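Local coordinates for uncharacterized protein (Pyrobaculum aerophilum, PDB 2ZYZ) that probably serves as the structural subunit of a tRNA-splicing-type endonuclease and may bind nucleic acid, at residues C[35-40]-C[48-53]; C[54-59]-C[85-90]. One frame throughout, in Å; residues are numbered along the deposited sequence.

Interaction 1 (C[35-40]-C[48-53]); sequences RGFKII and FIAEKK
Phe-37 and Lys-52 meet at the end of an antiparallel beta hairpin of strands 38-44 and 47-51. CB of Lys-52 sits over the centre of the Phe-37 ring, 3.7 Å from the ring centroid, in a CH-pi contact. The two side chains cross at about a right angle. The ring is placed there by its first torsion, with CG beside the backbone N (chi1 -73°). With an alanine for Phe-37, CB of Lys-52 would probably lose its ring face, and a gap is likely to open beside Ala-50 CB. The strands are joined by a reciprocal pair of bonds, Lys-38 N to Glu-51 O at 3.0 Å and Glu-51 N to Lys-38 O at 2.9 Å. Ile-40 N adds a bond to Ile-49 O. On one face CD1 of Ile-39 reaches Ala-50 CB at 3.9 Å. Glu-51 points to the other face; its CB meets CD1 of Ile-40, and its carboxylate forms a salt bridge with Arg-55. Helix 23-34 precedes the hairpin and ends in a Schellman motif with Gly-36 at positive phi. Beyond Phe-37 the extended Lys-52 chain runs to that helix end, where NZ donates to Arg-35 O at 3.0 Å, nearly in line with the carbonyl bond.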
loop_
_atom_site.group_PDB
_atom_site.type_symbol
_atom_site.label_atom_id
_atom_site.label_comp_id
_atom_site.label_asym_id
_atom_site.label_seq_id
_atom_site.Cartn_x
_atom_site.Cartn_y
_atom_site.Cartn_z
ATOM N N ARG C 35 10.175 5.543 -27.944
ATOM C CA ARG C 35 8.744 5.494 -28.117
ATOM C C ARG C 35 8.303 6.601 -29.090
ATOM O O ARG C 35 7.153 6.853 -29.256
ATOM C CB ARG C 35 8.017 5.612 -26.758
ATOM C CG ARG C 35 8.087 4.393 -25.856
ATOM C CD ARG C 35 7.707 4.722 -24.471
ATOM N NE ARG C 35 7.759 3.633 -23.518
ATOM C CZ ARG C 35 6.732 2.849 -23.226
ATOM N NH1 ARG C 35 5.602 3.002 -23.857
ATOM N NH2 ARG C 35 6.826 1.891 -22.329
ATOM N N GLY C 36 9.268 7.255 -29.707
ATOM C CA GLY C 36 8.997 8.305 -30.671
ATOM C C GLY C 36 8.645 9.666 -30.122
ATOM O O GLY C 36 7.997 10.460 -30.753
ATOM N N PHE C 37 9.055 9.943 -28.895
ATOM C CA PHE C 37 9.001 11.296 -28.387
ATOM C C PHE C 37 10.193 12.138 -28.801
ATOM O O PHE C 37 11.255 11.650 -28.955
ATOM C CB PHE C 37 8.895 11.322 -26.864
ATOM C CG PHE C 37 7.580 10.919 -26.346
ATOM C CD1 PHE C 37 7.204 9.645 -26.384
ATOM C CD2 PHE C 37 6.730 11.834 -25.795
ATOM C CE1 PHE C 37 6.005 9.286 -25.896
ATOM C CE2 PHE C 37 5.538 11.490 -25.316
ATOM C CZ PHE C 37 5.170 10.205 -25.373
ATOM N N LYS C 38 9.979 13.432 -28.927
ATOM C CA LYS C 38 11.095 14.320 -28.834
ATOM C C LYS C 38 11.140 15.214 -27.668
ATOM O O LYS C 38 10.152 15.708 -27.223
ATOM C CB LYS C 38 11.385 15.076 -30.107
ATOM C CG LYS C 38 12.934 15.136 -30.373
ATOM C CD LYS C 38 13.832 15.182 -29.076
ATOM C CE LYS C 38 14.946 14.214 -29.041
ATOM N NZ LYS C 38 14.693 13.088 -29.949
ATOM N N ILE C 39 12.338 15.434 -27.173
ATOM C CA ILE C 39 12.482 16.256 -26.019
ATOM C C ILE C 39 12.498 17.700 -26.425
ATOM O O ILE C 39 13.282 18.068 -27.276
ATOM C CB ILE C 39 13.735 15.943 -25.220
ATOM C CG1 ILE C 39 13.922 14.454 -25.042
ATOM C CG2 ILE C 39 13.690 16.632 -23.894
ATOM C CD1 ILE C 39 12.770 13.758 -24.514
ATOM N N ILE C 40 11.667 18.510 -25.783
ATOM C CA ILE C 40 11.403 19.879 -26.198
ATOM C C ILE C 40 12.226 20.838 -25.373
ATOM O O ILE C 40 12.951 21.619 -25.907
ATOM C CB ILE C 40 9.912 20.265 -26.108
ATOM C CG1 ILE C 40 9.050 19.369 -26.977
ATOM C CG2 ILE C 40 9.701 21.711 -26.384
ATOM C CD1 ILE C 40 9.498 19.267 -28.269
ATOM N N PHE C 48 10.762 18.070 -17.447
ATOM C CA PHE C 48 10.993 18.383 -18.837
ATOM C C PHE C 48 9.720 18.297 -19.651
ATOM O O PHE C 48 8.789 17.767 -19.196
ATOM C CB PHE C 48 12.075 17.542 -19.473
ATOM C CG PHE C 48 11.791 16.089 -19.488
ATOM C CD1 PHE C 48 11.215 15.495 -20.570
ATOM C CD2 PHE C 48 12.122 15.291 -18.419
ATOM C CE1 PHE C 48 10.988 14.202 -20.586
ATOM C CE2 PHE C 48 11.880 13.979 -18.475
ATOM C CZ PHE C 48 11.284 13.446 -19.564
ATOM N N ILE C 49 9.735 18.866 -20.845
ATOM C CA ILE C 49 8.634 18.764 -21.777
ATOM C C ILE C 49 9.066 17.889 -22.914
ATOM O O ILE C 49 10.126 18.072 -23.424
ATOM C CB ILE C 49 8.260 20.141 -22.346
ATOM C CG1 ILE C 49 7.902 21.073 -21.219
ATOM C CG2 ILE C 49 7.085 20.035 -23.326
ATOM C CD1 ILE C 49 7.739 22.449 -21.570
ATOM N N ALA C 50 8.217 16.962 -23.325
ATOM C CA ALA C 50 8.485 16.158 -24.484
ATOM C C ALA C 50 7.211 15.992 -25.266
ATOM O O ALA C 50 6.179 16.197 -24.753
ATOM C CB ALA C 50 9.017 14.878 -24.128
ATOM N N GLU C 51 7.315 15.590 -26.517
ATOM C CA GLU C 51 6.192 15.623 -27.451
ATOM C C GLU C 51 6.093 14.375 -28.311
ATOM O O GLU C 51 7.056 13.948 -28.850
ATOM C CB GLU C 51 6.290 16.821 -28.359
ATOM C CG GLU C 51 5.381 16.718 -29.562
ATOM C CD GLU C 51 5.037 18.048 -30.204
ATOM O OE1 GLU C 51 3.971 18.086 -30.856
ATOM O OE2 GLU C 51 5.819 19.020 -30.104
ATOM N N LYS C 52 4.906 13.804 -28.380
ATOM C CA LYS C 52 4.587 12.830 -29.378
ATOM C C LYS C 52 3.352 13.303 -30.100
ATOM O O LYS C 52 3.436 14.042 -31.003
ATOM C CB LYS C 52 4.338 11.468 -28.791
ATOM C CG LYS C 52 4.707 10.341 -29.680
ATOM C CD LYS C 52 4.144 9.060 -29.197
ATOM C CE LYS C 52 4.214 7.990 -30.198
ATOM N NZ LYS C 52 4.179 6.689 -29.540
ATOM N N LYS C 53 2.188 12.952 -29.621
ATOM C CA LYS C 53 1.039 13.533 -30.291
ATOM C C LYS C 53 0.806 14.932 -29.762
ATOM O O LYS C 53 0.669 15.850 -30.516
ATOM C CB LYS C 53 -0.194 12.670 -30.164
ATOM C CG LYS C 53 -0.141 11.385 -30.963
ATOM C CD LYS C 53 -0.885 10.250 -30.298
ATOM C CE LYS C 53 -0.346 8.934 -30.738
ATOM N NZ LYS C 53 0.766 8.460 -29.891
#

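Interaction 2 (C[54-59]-C[85-90]); sequences ERYLFY and PVVLAL
A beta-alpha-beta unit brings strands 55-62 and 86-91 side by side as parallel neighbours in a mixed sheet. Tyr-59 N to Val-87 O (3.0 Å) and Val-87 N to Leu-57 O (2.9 Å) hold Val-87 by both its backbone polar atoms. Leu-57 N to Pro-85 O and Ala-89 N to Tyr-59 O extend the bonding to either side. All four bonds are close to straight.

On one face Val-87 touches two rings, one with each methyl. Its CG1 lies 3.6 Å from Phe-58 CE2, and the Phe-58 and Val-87 side chains run alongside each other, pointing the same way. CG2 branches beside the backbone N of Val-87 and meets Tyr-56 CD2 at 3.8 Å. The same Tyr-56 atom is 3.4 Å from Pro-85 CG, a snug approach at the start of the pairing.

The other face carries Leu-57, Tyr-59, Val-86 and Leu-88. CD2 of Leu-88 comes in the plane of the Tyr-59 ring, at its edge, 3.9 Å from Tyr-59 CD2. The Tyr-59 side chain packs on Thr-71 and Val-75 of helix 69-81.

That helix covers this face also through Met-78 on Leu-57 and Val-75 on Val-86. On the Val-87 face, Phe-58 and Val-87 touch apolar side chains of the chain of another protein. Strand 47-51 flanks 55-62, and strand 97-104 flanks 86-91.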
loop_
_atom_site.group_PDB
_atom_site.type_symbol
_atom_site.label_atom_id
_atom_site.label_comp_id
_atom_site.label_asym_id
_atom_site.label_seq_id
_atom_site.Cartn_x
_atom_site.Cartn_y
_atom_site.Cartn_z
ATOM N N GLU C 54 0.785 15.070 -28.452
ATOM C CA GLU C 54 0.735 16.377 -27.833
ATOM C C GLU C 54 1.996 16.578 -27.012
ATOM O O GLU C 54 2.796 15.711 -26.963
ATOM C CB GLU C 54 -0.536 16.591 -27.028
ATOM C CG GLU C 54 -0.951 15.508 -26.097
ATOM C CD GLU C 54 -2.320 15.781 -25.333
ATOM O OE1 GLU C 54 -2.758 16.923 -25.118
ATOM O OE2 GLU C 54 -2.961 14.819 -24.899
ATOM N N ARG C 55 2.176 17.742 -26.432
ATOM C CA ARG C 55 3.221 17.948 -25.445
ATOM C C ARG C 55 2.786 17.600 -24.047
ATOM O O ARG C 55 1.718 17.933 -23.641
ATOM C CB ARG C 55 3.699 19.383 -25.459
ATOM C CG ARG C 55 4.030 19.863 -26.828
ATOM C CD ARG C 55 4.852 21.072 -26.835
ATOM N NE ARG C 55 5.614 21.202 -28.060
ATOM C CZ ARG C 55 6.251 22.325 -28.382
ATOM N NH1 ARG C 55 6.917 22.398 -29.494
ATOM N NH2 ARG C 55 6.240 23.353 -27.560
ATOM N N TYR C 56 3.672 16.939 -23.325
ATOM C CA TYR C 56 3.439 16.595 -21.946
ATOM C C TYR C 56 4.526 17.160 -21.039
ATOM O O TYR C 56 5.604 17.321 -21.444
ATOM C CB TYR C 56 3.444 15.087 -21.770
ATOM C CG TYR C 56 2.519 14.240 -22.638
ATOM C CD1 TYR C 56 2.930 13.812 -23.851
ATOM C CD2 TYR C 56 1.307 13.810 -22.192
ATOM C CE1 TYR C 56 2.180 13.075 -24.610
ATOM C CE2 TYR C 56 0.524 13.040 -22.981
ATOM C CZ TYR C 56 0.990 12.666 -24.195
ATOM O OH TYR C 56 0.308 11.861 -25.073
ATOM N N LEU C 57 4.184 17.391 -19.796
ATOM C CA LEU C 57 5.144 17.721 -18.809
ATOM C C LEU C 57 5.501 16.489 -18.020
ATOM O O LEU C 57 4.656 15.931 -17.398
ATOM C CB LEU C 57 4.615 18.803 -17.896
ATOM C CG LEU C 57 5.493 19.351 -16.792
ATOM C CD1 LEU C 57 6.630 20.086 -17.371
ATOM C CD2 LEU C 57 4.699 20.222 -15.917
ATOM N N PHE C 58 6.760 16.087 -18.093
ATOM C CA PHE C 58 7.267 14.920 -17.422
ATOM C C PHE C 58 7.953 15.283 -16.115
ATOM O O PHE C 58 8.703 16.236 -16.063
ATOM C CB PHE C 58 8.222 14.147 -18.289
ATOM C CG PHE C 58 7.572 13.407 -19.385
ATOM C CD1 PHE C 58 7.306 14.025 -20.548
ATOM C CD2 PHE C 58 7.236 12.080 -19.252
ATOM C CE1 PHE C 58 6.704 13.330 -21.560
ATOM C CE2 PHE C 58 6.631 11.410 -20.249
ATOM C CZ PHE C 58 6.371 12.036 -21.402
ATOM N N TYR C 59 7.733 14.446 -15.107
ATOM C CA TYR C 59 8.423 14.559 -13.838
ATOM C C TYR C 59 8.981 13.196 -13.472
ATOM O O TYR C 59 8.270 12.234 -13.426
ATOM C CB TYR C 59 7.491 15.099 -12.761
ATOM C CG TYR C 59 8.104 15.261 -11.409
ATOM C CD1 TYR C 59 9.216 16.009 -11.231
ATOM C CD2 TYR C 59 7.557 14.669 -10.313
ATOM C CE1 TYR C 59 9.766 16.163 -10.038
ATOM C CE2 TYR C 59 8.126 14.809 -9.098
ATOM C CZ TYR C 59 9.228 15.562 -8.981
ATOM O OH TYR C 59 9.775 15.690 -7.800
ATOM N N PRO C 85 -0.832 17.984 -20.101
ATOM C CA PRO C 85 -0.936 16.913 -19.132
ATOM C C PRO C 85 0.386 16.555 -18.507
ATOM O O PRO C 85 1.400 16.692 -19.147
ATOM C CB PRO C 85 -1.416 15.742 -19.946
ATOM C CG PRO C 85 -1.053 16.043 -21.272
ATOM C CD PRO C 85 -1.111 17.469 -21.439
ATOM N N VAL C 86 0.322 16.056 -17.286
ATOM C CA VAL C 86 1.504 15.693 -16.499
ATOM C C VAL C 86 1.671 14.174 -16.472
ATOM O O VAL C 86 0.726 13.464 -16.288
ATOM C CB VAL C 86 1.415 16.246 -15.069
ATOM C CG1 VAL C 86 2.627 15.937 -14.260
ATOM C CG2 VAL C 86 1.187 17.706 -15.105
ATOM N N VAL C 87 2.878 13.712 -16.689
ATOM C CA VAL C 87 3.221 12.310 -16.688
ATOM C C VAL C 87 4.346 12.151 -15.693
ATOM O O VAL C 87 5.305 12.847 -15.749
ATOM C CB VAL C 87 3.687 11.797 -18.061
ATOM C CG1 VAL C 87 4.023 10.351 -18.032
ATOM C CG2 VAL C 87 2.636 12.004 -19.081
ATOM N N LEU C 88 4.174 11.233 -14.779
ATOM C CA LEU C 88 5.215 10.842 -13.858
ATOM C C LEU C 88 6.006 9.700 -14.453
ATOM O O LEU C 88 5.478 8.711 -14.760
ATOM C CB LEU C 88 4.625 10.406 -12.525
ATOM C CG LEU C 88 3.774 11.447 -11.852
ATOM C CD1 LEU C 88 3.075 10.957 -10.636
ATOM C CD2 LEU C 88 4.453 12.740 -11.683
ATOM N N ALA C 89 7.298 9.874 -14.584
ATOM C CA ALA C 89 8.112 8.834 -15.108
ATOM C C ALA C 89 8.768 8.139 -13.934
ATOM O O ALA C 89 9.613 8.681 -13.347
ATOM C CB ALA C 89 9.160 9.407 -16.002
ATOM N N LEU C 90 8.358 6.923 -13.653
ATOM C CA LEU C 90 8.855 6.197 -12.503
ATOM C C LEU C 90 10.010 5.291 -12.862
ATOM O O LEU C 90 9.871 4.495 -13.714
ATOM C CB LEU C 90 7.759 5.360 -11.892
ATOM C CG LEU C 90 6.408 6.047 -11.710
ATOM C CD1 LEU C 90 5.412 5.150 -11.160
ATOM C CD2 LEU C 90 6.434 7.230 -10.977
#

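How the interactions relate
From the N terminus, helix 23-34 leads into interaction 1, which closes the short hairpin loop between 35-40 and 48-53. The chain then turns directly into strand 55-62. Interaction 2 closes a longer loop, which holds helix 69-81, when 85-90 returns beside 54-59. The two contacts follow in series and neither nests nor crosses. They share one sheet, because strands 47-51 and 55-62 are antiparallel neighbours. Probable backbone hydrogen bonds from Phe-58 N to Phe-48 O and from Tyr-56 N to Ala-50 O join them. Together they tie the N-terminal helix and hairpin to the beta-alpha-beta unit, with centres about 9 Å apart.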